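Local coordinates for protein neutral ceramidase (Pseudomonas aeruginosa, PDB 2ZWS) that hydrolyses the N-acyl linkage of ceramides to sphingosine and free fatty acid with the help of zinc, and also catalyses the reverse synthesis, at residues P409-V414 with A446-T451; W388-L393 with T465-W470; Q243-N248 with V436-Y441. One frame throughout, in Å; residues are numbered along the deposited sequence.

The first segment in the chain, 243-248, follows strand 238-242 of the nine-stranded sheet and meets 436-441 in contact 3, closing a loop of 187 residues. Within that loop the chain reaches 388-393, which leads into strand 392-400 and later pairs with 465-470 in contact 2. Contact 1, 409-414 with 446-451, is nested inside the loop of contact 2, whereas contact 3 crosses both others. Contacts 2 and 3 each involve a strand of the same four-stranded sheet, 392-400 and 435-439. Contact 1 touches both neighbours and carries two zinc ligands, contact 3 backs them through Y441, and contact 2 joins the entry to strand 392-400 to the turn before helix 471-488, farther from the metal.

Contact 1: P409-V414 with A446-T451; sequences PAEFTV and ASYVTT. With ZN (zinc ion), chain B.
E411 and Y448 each place CG anti to their own carbonyl carbon, with chi1 of -41° and -72°, and because the two residues pair in a parallel bridge their side chains rise from the same face of a two-stranded sheet. The glutamate chain runs extended beyond CG and slants across the phenol, its carboxylate plane turned 31° from the ring. E411 CB lies over one ring face as a CH-pi contact, 3.9 Å from the centroid of the Y448 ring and displaced toward the rim. At the far end both residues bind zinc: OE1 of E411 at 2.1 Å from the ion, OE2 of E411 more loosely at 2.5 Å, and OH of Y448 at 2.2 Å. A water and the side chains of H97 and H204 complete the site. OE2 is also hydrogen-bonded to Y445 OH, and R160 also approaches Y448.

The backbone pairing holds the two residues side by side. A nearly straight bond joins E411 N to S447 O at 2.9 Å, V449 N reaches E411 O at 2.7 Å, and T413 N continues the pattern to V449 O. On the face bearing F412 and V449, V449 CB sits over the F412 ring, 3.7 Å from CD2 of F412, while V449 CG2 touches A410 CB; Y475 of helix 471-488 and I420 of helix 414-428 pack nearby. Just past the strands, T413 and T451 serve as N-caps of the two following helices.

The phenol and carboxylate oxygens come close without bonding to each other; the metal joins them. Two adjacent strands thus supply half of the protein ligands of the zinc, whose coordination would be expected to polarise both the phenol oxygen and the bound water, 2.1 Å from the ion.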
loop_
_atom_site.group_PDB
_atom_site.type_symbol
_atom_site.label_atom_id
_atom_site.label_comp_id
_atom_site.label_asym_id
_atom_site.label_seq_id
_atom_site.Cartn_x
_atom_site.Cartn_y
_atom_site.Cartn_z
ATOM N N PRO A 409 12.179 4.050 -3.768
ATOM C CA PRO A 409 11.522 2.889 -4.374
ATOM C C PRO A 409 11.889 1.516 -3.839
ATOM O O PRO A 409 12.114 0.575 -4.620
ATOM C CB PRO A 409 11.933 2.999 -5.849
ATOM C CG PRO A 409 13.368 3.564 -5.764
ATOM C CD PRO A 409 13.283 4.563 -4.614
ATOM N N ALA A 410 11.989 1.402 -2.521
ATOM C CA ALA A 410 12.360 0.114 -1.934
ATOM C C ALA A 410 11.989 0.059 -0.442
ATOM O O ALA A 410 11.434 1.019 0.108
ATOM C CB ALA A 410 13.882 -0.144 -2.107
ATOM N N GLU A 411 12.289 -1.077 0.198
ATOM C CA GLU A 411 12.121 -1.247 1.650
ATOM C C GLU A 411 13.454 -0.993 2.323
ATOM O O GLU A 411 14.350 -1.813 2.202
ATOM C CB GLU A 411 11.680 -2.679 1.995
ATOM C CG GLU A 411 10.646 -3.279 1.071
ATOM C CD GLU A 411 9.825 -4.362 1.740
ATOM O OE1 GLU A 411 9.628 -4.368 3.006
ATOM O OE2 GLU A 411 9.337 -5.222 0.994
ATOM N N PHE A 412 13.577 0.116 3.039
ATOM C CA PHE A 412 14.839 0.434 3.697
ATOM C C PHE A 412 14.793 0.003 5.148
ATOM O O PHE A 412 13.829 0.247 5.842
ATOM C CB PHE A 412 15.098 1.933 3.602
ATOM C CG PHE A 412 15.469 2.386 2.218
ATOM C CD1 PHE A 412 14.519 2.366 1.174
ATOM C CD2 PHE A 412 16.743 2.855 1.949
ATOM C CE1 PHE A 412 14.878 2.756 -0.113
ATOM C CE2 PHE A 412 17.082 3.280 0.673
ATOM C CZ PHE A 412 16.141 3.227 -0.372
ATOM N N THR A 413 15.864 -0.606 5.632
ATOM C CA THR A 413 15.921 -0.909 7.052
ATOM C C THR A 413 16.050 0.385 7.829
ATOM O O THR A 413 16.337 1.435 7.257
ATOM C CB THR A 413 17.151 -1.719 7.393
ATOM O OG1 THR A 413 18.317 -0.984 6.983
ATOM C CG2 THR A 413 17.099 -3.081 6.718
ATOM N N VAL A 414 15.838 0.302 9.142
ATOM C CA VAL A 414 15.891 1.505 9.996
ATOM C C VAL A 414 17.171 2.316 9.708
ATOM O O VAL A 414 17.096 3.496 9.372
ATOM C CB VAL A 414 15.791 1.139 11.505
ATOM C CG1 VAL A 414 16.091 2.367 12.416
ATOM C CG2 VAL A 414 14.410 0.542 11.822
ATOM N N ALA A 446 11.890 -2.069 -5.623
ATOM C CA ALA A 446 13.137 -2.774 -5.955
ATOM C C ALA A 446 13.653 -3.473 -4.693
ATOM O O ALA A 446 14.837 -3.373 -4.346
ATOM C CB ALA A 446 14.152 -1.783 -6.526
ATOM N N SER A 447 12.760 -4.212 -4.044
ATOM C CA SER A 447 13.097 -5.073 -2.916
ATOM C C SER A 447 13.693 -4.317 -1.724
ATOM O O SER A 447 13.198 -3.292 -1.364
ATOM C CB SER A 447 13.955 -6.257 -3.415
ATOM O OG SER A 447 13.176 -7.047 -4.307
ATOM N N TYR A 448 14.775 -4.812 -1.122
ATOM C CA TYR A 448 15.231 -4.306 0.186
ATOM C C TYR A 448 16.528 -3.502 0.125
ATOM O O TYR A 448 17.334 -3.671 -0.795
ATOM C CB TYR A 448 15.337 -5.453 1.221
ATOM C CG TYR A 448 13.987 -5.975 1.683
ATOM C CD1 TYR A 448 13.235 -6.854 0.905
ATOM C CD2 TYR A 448 13.466 -5.596 2.915
ATOM C CE1 TYR A 448 11.950 -7.313 1.333
ATOM C CE2 TYR A 448 12.242 -6.059 3.375
ATOM C CZ TYR A 448 11.455 -6.911 2.586
ATOM O OH TYR A 448 10.202 -7.326 3.064
ATOM N N VAL A 449 16.707 -2.617 1.101
ATOM C CA VAL A 449 17.968 -1.897 1.243
ATOM C C VAL A 449 18.446 -1.948 2.688
ATOM O O VAL A 449 17.803 -1.485 3.612
ATOM C CB VAL A 449 17.875 -0.436 0.772
ATOM C CG1 VAL A 449 19.224 0.250 0.891
ATOM C CG2 VAL A 449 17.331 -0.352 -0.676
ATOM N N THR A 450 19.637 -2.491 2.809
ATOM C CA THR A 450 20.284 -2.759 4.055
ATOM C C THR A 450 21.605 -1.937 4.047
ATOM O O THR A 450 22.143 -1.606 2.980
ATOM C CB THR A 450 20.452 -4.272 3.942
ATOM O OG1 THR A 450 19.798 -5.083 4.924
ATOM C CG2 THR A 450 21.466 -4.747 3.055
ATOM N N THR A 451 22.113 -1.559 5.216
ATOM C CA THR A 451 23.396 -0.853 5.250
ATOM C C THR A 451 24.496 -1.845 4.849
ATOM O O THR A 451 24.276 -3.048 4.858
ATOM C CB THR A 451 23.722 -0.335 6.647
ATOM O OG1 THR A 451 23.753 -1.451 7.537
ATOM C CG2 THR A 451 22.669 0.680 7.142
HETATM ZN ZN ZN B . 8.451 -6.046 3.193
HETATM O O HOH W 1 7.421 -7.826 2.696
#

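Contact 2: W388-L393 with T465-W470; sequences WTPTVL and TLYGPW
Y467 reaches from a type I beta turn, T465 to G468, to the loop that leads into strand 392-400, and its hydroxyl donates a 2.6 Å hydrogen bond from OH to P390 O. The donor stands above the P390 carbonyl plane, 45° out of it, while the carbonyl oxygen itself lies at the edge of the phenol ring and in the ring plane. The proline and the tyrosine side chain cross at about a right angle. L393 meets the phenol tip to tip, with CD1 of L393 3.8 Å from OH of Y467. T389 and L466 form a second tip-to-tip pair: chi2 of L466 (173°) sets CD1 anti to CA, and CD1 of L466 stops 3.9 Å from CG2 of T389.

Farther out, T389 OG1 is hydrogen-bonded to T380 OG1, and Y111 of helix 109-112 packs on both P390 and L466. Backbone hydrogen bonds join T391 to F304 and L393 to V302, the latter at the end of strand 295-303. Around the tyrosine, F304 meets the ring edge-to-face, and L466 CB lies over the centre of the Y467 ring, 3.8 Å above its plane.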
loop_
_atom_site.group_PDB
_atom_site.type_symbol
_atom_site.label_atom_id
_atom_site.label_comp_id
_atom_site.label_asym_id
_atom_site.label_seq_id
_atom_site.Cartn_x
_atom_site.Cartn_y
_atom_site.Cartn_z
ATOM N N TRP A 388 14.422 -9.914 -14.354
ATOM C CA TRP A 388 13.256 -10.182 -13.502
ATOM C C TRP A 388 13.015 -9.058 -12.501
ATOM O O TRP A 388 12.001 -9.051 -11.813
ATOM C CB TRP A 388 13.432 -11.486 -12.735
ATOM C CG TRP A 388 13.443 -12.700 -13.601
ATOM C CD1 TRP A 388 13.351 -12.767 -14.971
ATOM C CD2 TRP A 388 13.560 -14.036 -13.133
ATOM N NE1 TRP A 388 13.413 -14.091 -15.379
ATOM C CE2 TRP A 388 13.549 -14.885 -14.265
ATOM C CE3 TRP A 388 13.685 -14.606 -11.852
ATOM C CZ2 TRP A 388 13.643 -16.278 -14.148
ATOM C CZ3 TRP A 388 13.787 -15.996 -11.740
ATOM C CH2 TRP A 388 13.768 -16.806 -12.877
ATOM N N THR A 389 13.975 -8.141 -12.395
ATOM C CA THR A 389 13.916 -7.065 -11.423
ATOM C C THR A 389 14.257 -5.751 -12.129
ATOM O O THR A 389 14.883 -5.759 -13.177
ATOM C CB THR A 389 14.905 -7.316 -10.257
ATOM O OG1 THR A 389 16.163 -7.801 -10.772
ATOM C CG2 THR A 389 14.335 -8.317 -9.264
ATOM N N PRO A 390 13.797 -4.605 -11.581
ATOM C CA PRO A 390 14.078 -3.316 -12.251
ATOM C C PRO A 390 15.540 -2.895 -12.294
ATOM O O PRO A 390 16.347 -3.337 -11.478
ATOM C CB PRO A 390 13.275 -2.288 -11.432
ATOM C CG PRO A 390 12.899 -2.971 -10.167
ATOM C CD PRO A 390 12.938 -4.450 -10.384
ATOM N N THR A 391 15.847 -2.012 -13.239
ATOM C CA THR A 391 17.181 -1.458 -13.424
ATOM C C THR A 391 17.200 0.065 -13.422
ATOM O O THR A 391 18.241 0.657 -13.183
ATOM C CB THR A 391 17.800 -1.957 -14.735
ATOM O OG1 THR A 391 17.010 -1.517 -15.844
ATOM C CG2 THR A 391 17.883 -3.505 -14.736
ATOM N N VAL A 392 16.055 0.691 -13.727
ATOM C CA VAL A 392 15.984 2.155 -13.816
ATOM C C VAL A 392 14.976 2.567 -12.762
ATOM O O VAL A 392 13.821 2.141 -12.826
ATOM C CB VAL A 392 15.538 2.634 -15.225
ATOM C CG1 VAL A 392 15.253 4.159 -15.225
ATOM C CG2 VAL A 392 16.565 2.211 -16.294
ATOM N N LEU A 393 15.422 3.346 -11.787
ATOM C CA LEU A 393 14.605 3.578 -10.589
ATOM C C LEU A 393 14.382 5.061 -10.314
ATOM O O LEU A 393 15.274 5.877 -10.556
ATOM C CB LEU A 393 15.255 2.908 -9.367
ATOM C CG LEU A 393 15.276 1.364 -9.422
ATOM C CD1 LEU A 393 16.107 0.863 -8.301
ATOM C CD2 LEU A 393 13.854 0.823 -9.334
ATOM N N THR A 465 18.788 -7.436 -0.948
ATOM C CA THR A 465 19.389 -6.160 -1.332
ATOM C C THR A 465 20.019 -6.364 -2.706
ATOM O O THR A 465 21.141 -6.896 -2.840
ATOM C CB THR A 465 20.377 -5.660 -0.261
ATOM O OG1 THR A 465 19.672 -5.393 0.959
ATOM C CG2 THR A 465 21.116 -4.403 -0.718
ATOM N N LEU A 466 19.265 -6.024 -3.748
ATOM C CA LEU A 466 19.544 -6.538 -5.091
ATOM C C LEU A 466 20.905 -6.179 -5.659
ATOM O O LEU A 466 21.549 -7.013 -6.309
ATOM C CB LEU A 466 18.455 -6.095 -6.092
ATOM C CG LEU A 466 17.039 -6.580 -5.766
ATOM C CD1 LEU A 466 16.056 -5.927 -6.742
ATOM C CD2 LEU A 466 16.916 -8.102 -5.824
ATOM N N TYR A 467 21.313 -4.933 -5.467
ATOM C CA TYR A 467 22.435 -4.373 -6.247
ATOM C C TYR A 467 23.791 -4.456 -5.542
ATOM O O TYR A 467 24.727 -3.755 -5.900
ATOM C CB TYR A 467 22.093 -2.936 -6.692
ATOM C CG TYR A 467 20.705 -2.883 -7.316
ATOM C CD1 TYR A 467 20.478 -3.362 -8.616
ATOM C CD2 TYR A 467 19.599 -2.396 -6.589
ATOM C CE1 TYR A 467 19.176 -3.346 -9.177
ATOM C CE2 TYR A 467 18.292 -2.374 -7.141
ATOM C CZ TYR A 467 18.101 -2.832 -8.431
ATOM O OH TYR A 467 16.817 -2.822 -8.956
ATOM N N GLY A 468 23.846 -5.287 -4.510
ATOM C CA GLY A 468 25.100 -5.558 -3.809
ATOM C C GLY A 468 25.313 -4.755 -2.542
ATOM O O GLY A 468 24.436 -4.004 -2.079
ATOM N N PRO A 469 26.514 -4.862 -1.975
ATOM C CA PRO A 469 26.788 -4.303 -0.661
ATOM C C PRO A 469 26.650 -2.777 -0.597
ATOM O O PRO A 469 26.406 -2.231 0.475
ATOM C CB PRO A 469 28.240 -4.747 -0.384
ATOM C CG PRO A 469 28.829 -5.011 -1.725
ATOM C CD PRO A 469 27.692 -5.536 -2.558
ATOM N N TRP A 470 26.837 -2.106 -1.729
ATOM C CA TRP A 470 26.833 -0.644 -1.747
ATOM C C TRP A 470 25.515 -0.050 -2.234
ATOM O O TRP A 470 25.451 1.137 -2.533
ATOM C CB TRP A 470 28.022 -0.100 -2.553
ATOM C CG TRP A 470 29.328 -0.625 -1.990
ATOM C CD1 TRP A 470 30.150 -1.540 -2.560
ATOM C CD2 TRP A 470 29.878 -0.314 -0.710
ATOM N NE1 TRP A 470 31.216 -1.797 -1.724
ATOM C CE2 TRP A 470 31.071 -1.058 -0.580
ATOM C CE3 TRP A 470 29.491 0.539 0.336
ATOM C CZ2 TRP A 470 31.891 -0.977 0.561
ATOM C CZ3 TRP A 470 30.303 0.618 1.476
ATOM C CH2 TRP A 470 31.492 -0.137 1.569
#

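Contact 3: Q243-N248 with V436-Y441; sequences QTNAGN and VVFNGY
Q243 crosses Y441 obliquely: chi1 (-65°) puts CG anti to the carbonyl carbon, so that CB and CG of Q243 lie beside CD2 and CE2 of the tyrosine ring. The closest approach is 3.5 Å, from Q243 CB to Y441 CD2. A bend at chi2 (-76°) then sets CD, and in the amide beyond it NE2 is hydrogen-bonded to T96 O and V203 O. A246 CB approaches the same ring at its edge, near the ring plane, 3.7 Å from Y441 OH.

F438 holds CG anti to the backbone N (chi1 -175°), and its ring edge faces T244 O, with CD2 of F438 4.0 Å from that oxygen. The ring also meets F412 edge-to-face. T244 crowds the F438 carbonyl: T244 CA approaches F438 O at 2.9 Å in a CA-H...O contact, and T244 CB and CG2 close in too. F438 O is buried without a conventional hydrogen-bond partner. T244 O instead accepts G440 N at 3.2 Å, the donor tilted from the carbonyl plane; with no side chain on G440, the oxygen can come this near.

Y441 has left-handed backbone angles. The contacts along its ring are consistent with the packing helping to position Y441 as a second-shell tyrosine in the zinc site of neutral ceramidase, its OH hydrogen-bonded to OE1 of the ligand E411 and its ring packed on the ligand H97.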
loop_
_atom_site.group_PDB
_atom_site.type_symbol
_atom_site.label_atom_id
_atom_site.label_comp_id
_atom_site.label_asym_id
_atom_site.label_seq_id
_atom_site.Cartn_x
_atom_site.Cartn_y
_atom_site.Cartn_z
ATOM N N GLN A 243 4.385 4.667 5.192
ATOM C CA GLN A 243 5.619 4.039 5.702
ATOM C C GLN A 243 6.815 4.982 5.717
ATOM O O GLN A 243 6.834 5.975 4.993
ATOM C CB GLN A 243 6.013 2.834 4.827
ATOM C CG GLN A 243 5.002 1.704 4.886
ATOM C CD GLN A 243 5.075 0.898 6.162
ATOM O OE1 GLN A 243 5.886 1.181 7.082
ATOM N NE2 GLN A 243 4.260 -0.154 6.217
ATOM N N THR A 244 7.818 4.662 6.540
ATOM C CA THR A 244 9.158 5.258 6.376
ATOM C C THR A 244 10.180 4.175 5.994
ATOM O O THR A 244 10.144 3.664 4.876
ATOM C CB THR A 244 9.606 6.131 7.582
ATOM O OG1 THR A 244 9.703 5.335 8.766
ATOM C CG2 THR A 244 8.622 7.250 7.811
ATOM N N ASN A 245 11.065 3.824 6.924
ATOM C CA ASN A 245 12.078 2.821 6.690
ATOM C C ASN A 245 11.668 1.588 7.513
ATOM O O ASN A 245 12.053 1.436 8.678
ATOM C CB ASN A 245 13.497 3.338 7.062
ATOM C CG ASN A 245 13.494 4.372 8.205
ATOM O OD1 ASN A 245 13.928 5.520 8.017
ATOM N ND2 ASN A 245 13.027 3.966 9.387
ATOM N N ALA A 246 10.889 0.706 6.892
ATOM C CA ALA A 246 10.263 -0.440 7.599
ATOM C C ALA A 246 10.837 -1.805 7.202
ATOM O O ALA A 246 10.281 -2.847 7.580
ATOM C CB ALA A 246 8.749 -0.422 7.352
ATOM N N GLY A 247 11.953 -1.810 6.476
ATOM C CA GLY A 247 12.469 -3.044 5.895
ATOM C C GLY A 247 12.662 -4.161 6.912
ATOM O O GLY A 247 12.448 -5.348 6.601
ATOM N N ASN A 248 13.102 -3.800 8.117
ATOM C CA ASN A 248 13.377 -4.816 9.129
ATOM C C ASN A 248 12.448 -4.710 10.340
ATOM O O ASN A 248 12.785 -5.170 11.430
ATOM C CB ASN A 248 14.884 -4.832 9.558
ATOM C CG ASN A 248 15.405 -3.445 9.983
ATOM O OD1 ASN A 248 14.697 -2.434 9.860
ATOM N ND2 ASN A 248 16.639 -3.402 10.517
ATOM N N VAL A 436 13.193 16.077 7.762
ATOM C CA VAL A 436 13.274 15.239 6.561
ATOM C C VAL A 436 12.501 13.962 6.830
ATOM O O VAL A 436 12.765 13.277 7.802
ATOM C CB VAL A 436 14.740 14.918 6.218
ATOM C CG1 VAL A 436 14.832 13.972 5.026
ATOM C CG2 VAL A 436 15.515 16.212 5.946
ATOM N N VAL A 437 11.488 13.705 6.012
ATOM C CA VAL A 437 10.673 12.503 6.164
ATOM C C VAL A 437 11.040 11.526 5.039
ATOM O O VAL A 437 11.027 11.904 3.868
ATOM C CB VAL A 437 9.175 12.822 6.073
ATOM C CG1 VAL A 437 8.373 11.529 6.120
ATOM C CG2 VAL A 437 8.766 13.715 7.230
ATOM N N PHE A 438 11.379 10.295 5.406
ATOM C CA PHE A 438 11.787 9.307 4.426
ATOM C C PHE A 438 10.609 8.384 4.140
ATOM O O PHE A 438 10.217 7.644 5.014
ATOM C CB PHE A 438 12.967 8.514 4.992
ATOM C CG PHE A 438 13.551 7.537 4.028
ATOM C CD1 PHE A 438 14.647 7.870 3.249
ATOM C CD2 PHE A 438 12.989 6.266 3.886
ATOM C CE1 PHE A 438 15.190 6.952 2.333
ATOM C CE2 PHE A 438 13.533 5.337 2.987
ATOM C CZ PHE A 438 14.629 5.690 2.201
ATOM N N ASN A 439 10.026 8.457 2.949
ATOM C CA ASN A 439 8.908 7.582 2.596
ATOM C C ASN A 439 9.381 6.491 1.644
ATOM O O ASN A 439 9.572 6.756 0.466
ATOM C CB ASN A 439 7.791 8.444 1.963
ATOM C CG ASN A 439 6.433 7.737 1.908
ATOM O OD1 ASN A 439 6.332 6.494 1.759
ATOM N ND2 ASN A 439 5.384 8.526 2.009
ATOM N N GLY A 440 9.619 5.281 2.163
ATOM C CA GLY A 440 9.935 4.087 1.351
ATOM C C GLY A 440 8.690 3.637 0.592
ATOM O O GLY A 440 7.602 4.218 0.762
ATOM N N TYR A 441 8.833 2.602 -0.231
ATOM C CA TYR A 441 7.708 2.046 -1.003
ATOM C C TYR A 441 7.079 3.090 -1.933
ATOM O O TYR A 441 5.866 3.073 -2.151
ATOM C CB TYR A 441 6.610 1.478 -0.093
ATOM C CG TYR A 441 7.132 0.547 0.977
ATOM C CD1 TYR A 441 7.282 -0.815 0.721
ATOM C CD2 TYR A 441 7.505 1.034 2.234
ATOM C CE1 TYR A 441 7.781 -1.693 1.718
ATOM C CE2 TYR A 441 8.007 0.191 3.228
ATOM C CZ TYR A 441 8.154 -1.168 2.960
ATOM O OH TYR A 441 8.657 -1.954 3.954
#